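Local coordinates for protein XPF endonuclease (PDB 2BGW) that probably cuts single-stranded DNA as a structure-specific, magnesium-dependent endonuclease of nucleotide excision repair and binds damaged and single-stranded DNA, at residues R157-Q160 with L161-L164; R53-S56 with S57-A60. All blocks are in the same frame, centred on the assembly; numbering follows the deposited sequence.

Contact 1. Residues R157-Q160 with L161-L164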
ATOM      1  N   ARG A 157       0.172   3.495  17.264  1.00 32.16           N
ATOM      2  CA  ARG A 157       1.477   3.153  16.725  1.00 32.65           C
ATOM      3  C   ARG A 157       1.662   3.649  15.284  1.00 33.00           C
ATOM      4  O   ARG A 157       2.756   4.074  14.910  1.00 33.93           O
ATOM      5  CB  ARG A 157       1.726   1.653  16.810  1.00 32.29           C
ATOM      6  CG  ARG A 157       3.052   1.253  16.226  1.00 34.65           C
ATOM      7  CD  ARG A 157       3.365  -0.234  16.406  1.00 38.07           C
ATOM      8  NE  ARG A 157       4.094  -0.737  15.239  1.00 40.32           N
ATOM      9  CZ  ARG A 157       5.400  -0.998  15.222  1.00 43.44           C
ATOM     10  NH1 ARG A 157       6.140  -0.821  16.320  1.00 44.62           N
ATOM     11  NH2 ARG A 157       5.973  -1.438  14.104  1.00 44.57           N
ATOM     12  N   GLU A 158       0.601   3.611  14.480  1.00 32.75           N
ATOM     13  CA  GLU A 158       0.720   3.994  13.085  1.00 32.82           C
ATOM     14  C   GLU A 158       1.102   5.460  12.954  1.00 32.76           C
ATOM     15  O   GLU A 158       1.988   5.823  12.184  1.00 32.41           O
ATOM     16  CB  GLU A 158      -0.560   3.667  12.304  1.00 32.74           C
ATOM     17  CG  GLU A 158      -0.772   2.149  12.088  1.00 33.76           C
ATOM     18  CD  GLU A 158       0.496   1.393  11.643  1.00 35.69           C
ATOM     19  OE1 GLU A 158       1.057   1.725  10.563  1.00 35.92           O
ATOM     20  OE2 GLU A 158       0.933   0.464  12.377  1.00 36.46           O
ATOM     21  N   TRP A 159       0.430   6.291  13.740  1.00 32.74           N
ATOM     22  CA  TRP A 159       0.732   7.701  13.816  1.00 32.16           C
ATOM     23  C   TRP A 159       2.095   7.923  14.425  1.00 32.51           C
ATOM     24  O   TRP A 159       2.823   8.803  13.994  1.00 32.67           O
ATOM     25  CB  TRP A 159      -0.263   8.356  14.707  1.00 31.53           C
ATOM     26  CG  TRP A 159      -1.562   8.601  14.101  1.00 30.77           C
ATOM     27  CD1 TRP A 159      -2.696   7.910  14.319  1.00 31.02           C
ATOM     28  CD2 TRP A 159      -1.900   9.659  13.217  1.00 30.54           C
ATOM     29  NE1 TRP A 159      -3.739   8.453  13.616  1.00 30.60           N
ATOM     30  CE2 TRP A 159      -3.279   9.544  12.939  1.00 30.50           C
ATOM     31  CE3 TRP A 159      -1.171  10.694  12.625  1.00 30.46           C
ATOM     32  CZ2 TRP A 159      -3.953  10.424  12.102  1.00 30.81           C
ATOM     33  CZ3 TRP A 159      -1.834  11.566  11.789  1.00 31.28           C
ATOM     34  CH2 TRP A 159      -3.218  11.424  11.529  1.00 31.01           C
ATOM     35  N   GLN A 160       2.466   7.140  15.428  1.00 32.65           N
ATOM     36  CA  GLN A 160       3.819   7.295  15.960  1.00 33.27           C
ATOM     37  C   GLN A 160       4.840   7.102  14.853  1.00 33.48           C
ATOM     38  O   GLN A 160       5.856   7.805  14.788  1.00 33.61           O
ATOM     39  CB  GLN A 160       4.084   6.333  17.114  1.00 33.44           C
ATOM     40  CG  GLN A 160       3.202   6.595  18.313  1.00 32.72           C
ATOM     41  CD  GLN A 160       3.215   5.461  19.301  1.00 34.38           C
ATOM     42  OE1 GLN A 160       3.651   4.339  18.997  1.00 35.09           O
ATOM     43  NE2 GLN A 160       2.741   5.741  20.508  1.00 35.98           N
ATOM     44  N   LEU A 161       4.538   6.166  13.959  1.00 33.70           N
ATOM     45  CA  LEU A 161       5.405   5.870  12.823  1.00 33.77           C
ATOM     46  C   LEU A 161       5.310   6.892  11.695  1.00 33.99           C
ATOM     47  O   LEU A 161       6.281   7.162  11.008  1.00 34.27           O
ATOM     48  CB  LEU A 161       5.100   4.473  12.316  1.00 33.41           C
ATOM     49  CG  LEU A 161       5.569   3.401  13.287  1.00 32.64           C
ATOM     50  CD1 LEU A 161       4.835   2.149  13.040  1.00 31.08           C
ATOM     51  CD2 LEU A 161       7.059   3.200  13.124  1.00 33.06           C
ATOM     52  N   TYR A 162       4.135   7.465  11.520  1.00 34.54           N
ATOM     53  CA  TYR A 162       3.911   8.473  10.491  1.00 35.56           C
ATOM     54  C   TYR A 162       4.668   9.744  10.860  1.00 36.12           C
ATOM     55  O   TYR A 162       5.254  10.424  10.008  1.00 36.66           O
ATOM     56  CB  TYR A 162       2.400   8.737  10.352  1.00 35.71           C
ATOM     57  CG  TYR A 162       1.999   9.817   9.378  1.00 35.44           C
ATOM     58  CD1 TYR A 162       2.525   9.853   8.096  1.00 36.89           C
ATOM     59  CD2 TYR A 162       1.075  10.793   9.739  1.00 35.50           C
ATOM     60  CE1 TYR A 162       2.162  10.855   7.201  1.00 38.10           C
ATOM     61  CE2 TYR A 162       0.692  11.789   8.854  1.00 35.66           C
ATOM     62  CZ  TYR A 162       1.246  11.820   7.590  1.00 36.87           C
ATOM     63  OH  TYR A 162       0.881  12.794   6.694  1.00 36.82           O
ATOM     64  N   ILE A 163       4.667  10.039  12.152  1.00 36.52           N
ATOM     65  CA  ILE A 163       5.351  11.205  12.676  1.00 36.33           C
ATOM     66  C   ILE A 163       6.859  11.016  12.541  1.00 37.60           C
ATOM     67  O   ILE A 163       7.521  11.842  11.924  1.00 37.89           O
ATOM     68  CB  ILE A 163       4.813  11.561  14.070  1.00 35.47           C
ATOM     69  CG1 ILE A 163       3.380  12.044  13.871  1.00 33.79           C
ATOM     70  CG2 ILE A 163       5.657  12.635  14.736  1.00 34.51           C
ATOM     71  CD1 ILE A 163       2.521  12.050  15.045  1.00 32.72           C
ATOM     72  N   LEU A 164       7.399   9.902  13.015  1.00 38.99           N
ATOM     73  CA  LEU A 164       8.815   9.639  12.779  1.00 40.67           C
ATOM     74  C   LEU A 164       9.196   9.705  11.287  1.00 41.48           C
ATOM     75  O   LEU A 164      10.267  10.249  10.982  1.00 41.91           O
ATOM     76  CB  LEU A 164       9.268   8.318  13.415  1.00 40.45           C
ATOM     77  CG  LEU A 164       9.176   8.224  14.948  1.00 41.06           C
ATOM     78  CD1 LEU A 164       9.292   6.794  15.405  1.00 41.73           C
ATOM     79  CD2 LEU A 164      10.239   9.049  15.632  1.00 41.03           C
TER
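The carbonyl oxygen of Glu158 takes the backbone N-H of Tyr162 at 2.8 Å (Glu158 O to Tyr162 N), and three sister bonds, ending with Leu164 N to Gln160 O at 3.1 Å, complete this run of alpha-helical i to i+4 links. On one flank of the helix, Leu161 lays its CD1 methyl over a face of the Arg157 guanidinium, offset toward the rim, with Leu161 CD1 3.7 Å from Arg157 NE. With Arg157 CG anti to the backbone N (chi1 178°) and the chain bent at chi3, the guanidinium is brought against that methyl, and its NH2 forms a salt bridge with Asp47. Along another flank, Trp159 and Tyr162 run side by side in the same direction. Trp159 CZ3 comes within 3.6 Å of Tyr162 CD2 at the tyrosine's edge, and the indole's six-membered ring and the phenol ring are inclined at 63°, an oblique pairing. The segments belong to helix 155-165, whose later part falls within the helix-hairpin-helix region. The aromatic side chains meet the nuclease domain: Trp159 NE1 donates to the carbonyl of Gln37, both side chains touch Pro39, and the Tyr162 ring meets His78. Leu161 and Leu164 also rest on Ala175 of helix 172-182, while Gln160 NE2 makes weak hydrogen bonds to the carbonyl oxygens of Ile213 and Thr216 of the second subunit.

Contact 2. Residues R53-S56 with S57-A60; sequences RKTS and SDFA. With SO4 (sulfate ion), chain G.
In the ERCC4 nuclease domain, of the PDDEXK clan, strand 49-55 passes directly from the magnesium site into helix 56-65, and Thr55 is the N-cap at that junction. Its OG1 accepts the backbone N-H of Asp58 at 3.2 Å (Asp58 N to Thr55 OG1); a chi1 of 50°, with OG1 between the backbone nitrogen and the carbonyl carbon, turns the hydroxyl toward the first turn. The Asp58 carboxylate comes back over the same hydroxyl, OD2 lying 3.1 Å from Thr55 OG1. The Thr55 carbonyl receives Phe59 N at 2.8 Å from O, and Ala60 N reaches Ser56 O at 3.0 Å. Lys54 crosses Asp58 at about a right angle, its CG 3.9 Å from Asp58 CB, and carries NZ on to Gln71. The Phe59 side chain leads away from 53-56 and packs against Val86 of strand 81-87 and Met106 and Leu109 of helix 99-112.

Arg53, a residue of the magnesium site together with Asp42 and Glu52, sends an extended side chain to a sulfate. The anion sits at the guanidinium's edge with sulfur in its plane: Arg53 NH1 donates to sulfate O1 at 2.8 Å, and Arg53 NH2 makes a weak bond to sulfate O3 at 3.4 Å. NH2 also forms a salt bridge with Glu87. With an alanine here, Glu87 would probably lose its salt-bridge mate and the sulfate its guanidinium donors. The sulfate probably comes from the crystallisation liquor; its grip by Arg53 and Ser20 OG implies only that this position can take up an anion, conceivably a phosphate.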
ATOM      1  N   ARG A  53      -9.223   1.549  -0.388  1.00 31.39           N
ATOM      2  CA  ARG A  53     -10.384   1.008  -1.108  1.00 31.53           C
ATOM      3  C   ARG A  53     -10.936   2.067  -2.016  1.00 32.24           C
ATOM      4  O   ARG A  53     -11.154   3.189  -1.586  1.00 32.53           O
ATOM      5  CB  ARG A  53     -11.489   0.578  -0.155  1.00 30.75           C
ATOM      6  CG  ARG A  53     -12.707   0.054  -0.854  1.00 30.29           C
ATOM      7  CD  ARG A  53     -13.900   0.062   0.076  1.00 29.90           C
ATOM      8  NE  ARG A  53     -15.161  -0.231  -0.604  1.00 29.76           N
ATOM      9  CZ  ARG A  53     -16.192   0.613  -0.681  1.00 29.92           C
ATOM     10  NH1 ARG A  53     -16.122   1.808  -0.116  1.00 27.67           N
ATOM     11  NH2 ARG A  53     -17.306   0.258  -1.308  1.00 28.63           N
ATOM     12  N   LYS A  54     -11.182   1.696  -3.268  1.00 32.97           N
ATOM     13  CA  LYS A  54     -11.702   2.624  -4.264  1.00 33.23           C
ATOM     14  C   LYS A  54     -12.667   1.929  -5.205  1.00 32.84           C
ATOM     15  O   LYS A  54     -12.361   0.853  -5.729  1.00 32.63           O
ATOM     16  CB  LYS A  54     -10.532   3.189  -5.051  1.00 33.51           C
ATOM     17  CG  LYS A  54     -10.466   4.658  -4.989  1.00 35.07           C
ATOM     18  CD  LYS A  54      -9.090   5.117  -4.684  1.00 37.08           C
ATOM     19  CE  LYS A  54      -9.196   6.410  -3.930  1.00 39.51           C
ATOM     20  NZ  LYS A  54      -7.930   7.108  -4.101  1.00 41.43           N
ATOM     21  N   THR A  55     -13.839   2.531  -5.395  1.00 32.98           N
ATOM     22  CA  THR A  55     -14.794   2.084  -6.428  1.00 33.28           C
ATOM     23  C   THR A  55     -14.163   2.338  -7.794  1.00 34.16           C
ATOM     24  O   THR A  55     -13.387   3.304  -7.963  1.00 34.54           O
ATOM     25  CB  THR A  55     -16.076   2.901  -6.409  1.00 32.96           C
ATOM     26  OG1 THR A  55     -15.725   4.282  -6.413  1.00 33.31           O
ATOM     27  CG2 THR A  55     -16.952   2.594  -5.195  1.00 31.79           C
ATOM     28  N   SER A  56     -14.468   1.504  -8.780  1.00 34.59           N
ATOM     29  CA  SER A  56     -13.756   1.662 -10.034  1.00 35.75           C
ATOM     30  C   SER A  56     -13.832   3.112 -10.495  1.00 36.44           C
ATOM     31  O   SER A  56     -12.831   3.663 -10.986  1.00 36.62           O
ATOM     32  CB  SER A  56     -14.250   0.715 -11.112  1.00 35.80           C
ATOM     33  OG  SER A  56     -15.646   0.549 -11.021  1.00 36.97           O
ATOM     34  N   SER A  57     -14.992   3.746 -10.300  1.00 36.57           N
ATOM     35  CA  SER A  57     -15.122   5.127 -10.755  1.00 36.88           C
ATOM     36  C   SER A  57     -14.317   6.174  -9.943  1.00 36.68           C
ATOM     37  O   SER A  57     -13.732   7.090 -10.541  1.00 37.02           O
ATOM     38  CB  SER A  57     -16.570   5.535 -11.065  1.00 36.94           C
ATOM     39  OG  SER A  57     -17.440   5.189 -10.028  1.00 38.38           O
ATOM     40  N   ASP A  58     -14.252   6.044  -8.619  1.00 35.91           N
ATOM     41  CA  ASP A  58     -13.318   6.885  -7.863  1.00 35.37           C
ATOM     42  C   ASP A  58     -11.878   6.621  -8.261  1.00 34.68           C
ATOM     43  O   ASP A  58     -11.055   7.537  -8.288  1.00 33.97           O
ATOM     44  CB  ASP A  58     -13.476   6.679  -6.378  1.00 35.73           C
ATOM     45  CG  ASP A  58     -14.757   7.210  -5.892  1.00 37.01           C
ATOM     46  OD1 ASP A  58     -15.336   8.026  -6.624  1.00 39.95           O
ATOM     47  OD2 ASP A  58     -15.206   6.822  -4.804  1.00 38.99           O
ATOM     48  N   PHE A  59     -11.561   5.379  -8.595  1.00 34.06           N
ATOM     49  CA  PHE A  59     -10.243   5.158  -9.135  1.00 33.98           C
ATOM     50  C   PHE A  59     -10.022   6.081 -10.310  1.00 35.25           C
ATOM     51  O   PHE A  59      -9.032   6.823 -10.337  1.00 35.86           O
ATOM     52  CB  PHE A  59     -10.016   3.735  -9.572  1.00 32.55           C
ATOM     53  CG  PHE A  59      -8.622   3.484 -10.013  1.00 29.73           C
ATOM     54  CD1 PHE A  59      -7.626   3.234  -9.085  1.00 27.40           C
ATOM     55  CD2 PHE A  59      -8.290   3.518 -11.357  1.00 28.93           C
ATOM     56  CE1 PHE A  59      -6.320   3.001  -9.491  1.00 26.55           C
ATOM     57  CE2 PHE A  59      -6.984   3.287 -11.773  1.00 28.40           C
ATOM     58  CZ  PHE A  59      -5.999   3.028 -10.835  1.00 27.75           C
ATOM     59  N   ALA A  60     -10.959   6.043 -11.264  1.00 36.49           N
ATOM     60  CA  ALA A  60     -10.893   6.860 -12.475  1.00 37.15           C
ATOM     61  C   ALA A  60     -10.850   8.337 -12.118  1.00 37.93           C
ATOM     62  O   ALA A  60      -9.884   9.033 -12.463  1.00 37.91           O
ATOM     63  CB  ALA A  60     -12.057   6.563 -13.371  1.00 37.09           C
TER
HETATM   64  S   SO4 G1232     -19.000   3.865  -0.419  1.00 60.75           S
HETATM   65  O1  SO4 G1232     -18.171   3.502   0.728  1.00 62.12           O
HETATM   66  O2  SO4 G1232     -18.114   4.421  -1.451  1.00 59.15           O
HETATM   67  O3  SO4 G1232     -19.685   2.677  -0.956  1.00 60.83           O
HETATM   68  O4  SO4 G1232     -20.004   4.817   0.076  1.00 59.55           O

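In the fold
Contact 1 is buried between domains and subunits, whereas contact 2 is only partly buried and no other protein chain of the assembly touches it. Their centres are 27 Å apart, on opposite sides of the chain's centre, and the two share no secondary-structure element: 157-164 is the interior of a single helix, 53-60 the passage from a sheet strand into one. Their chemistry differs accordingly. Mid-helix, backbone bonds repeat and the side chains mix aromatic and aliphatic packing with polar ties mainly to the nuclease domain and, weakly, to the second subunit; at the helix start, a side-chain hydroxyl serves a backbone amide, and the strand beside it carries a magnesium-site residue whose side chain turns to a sulfate and Glu87.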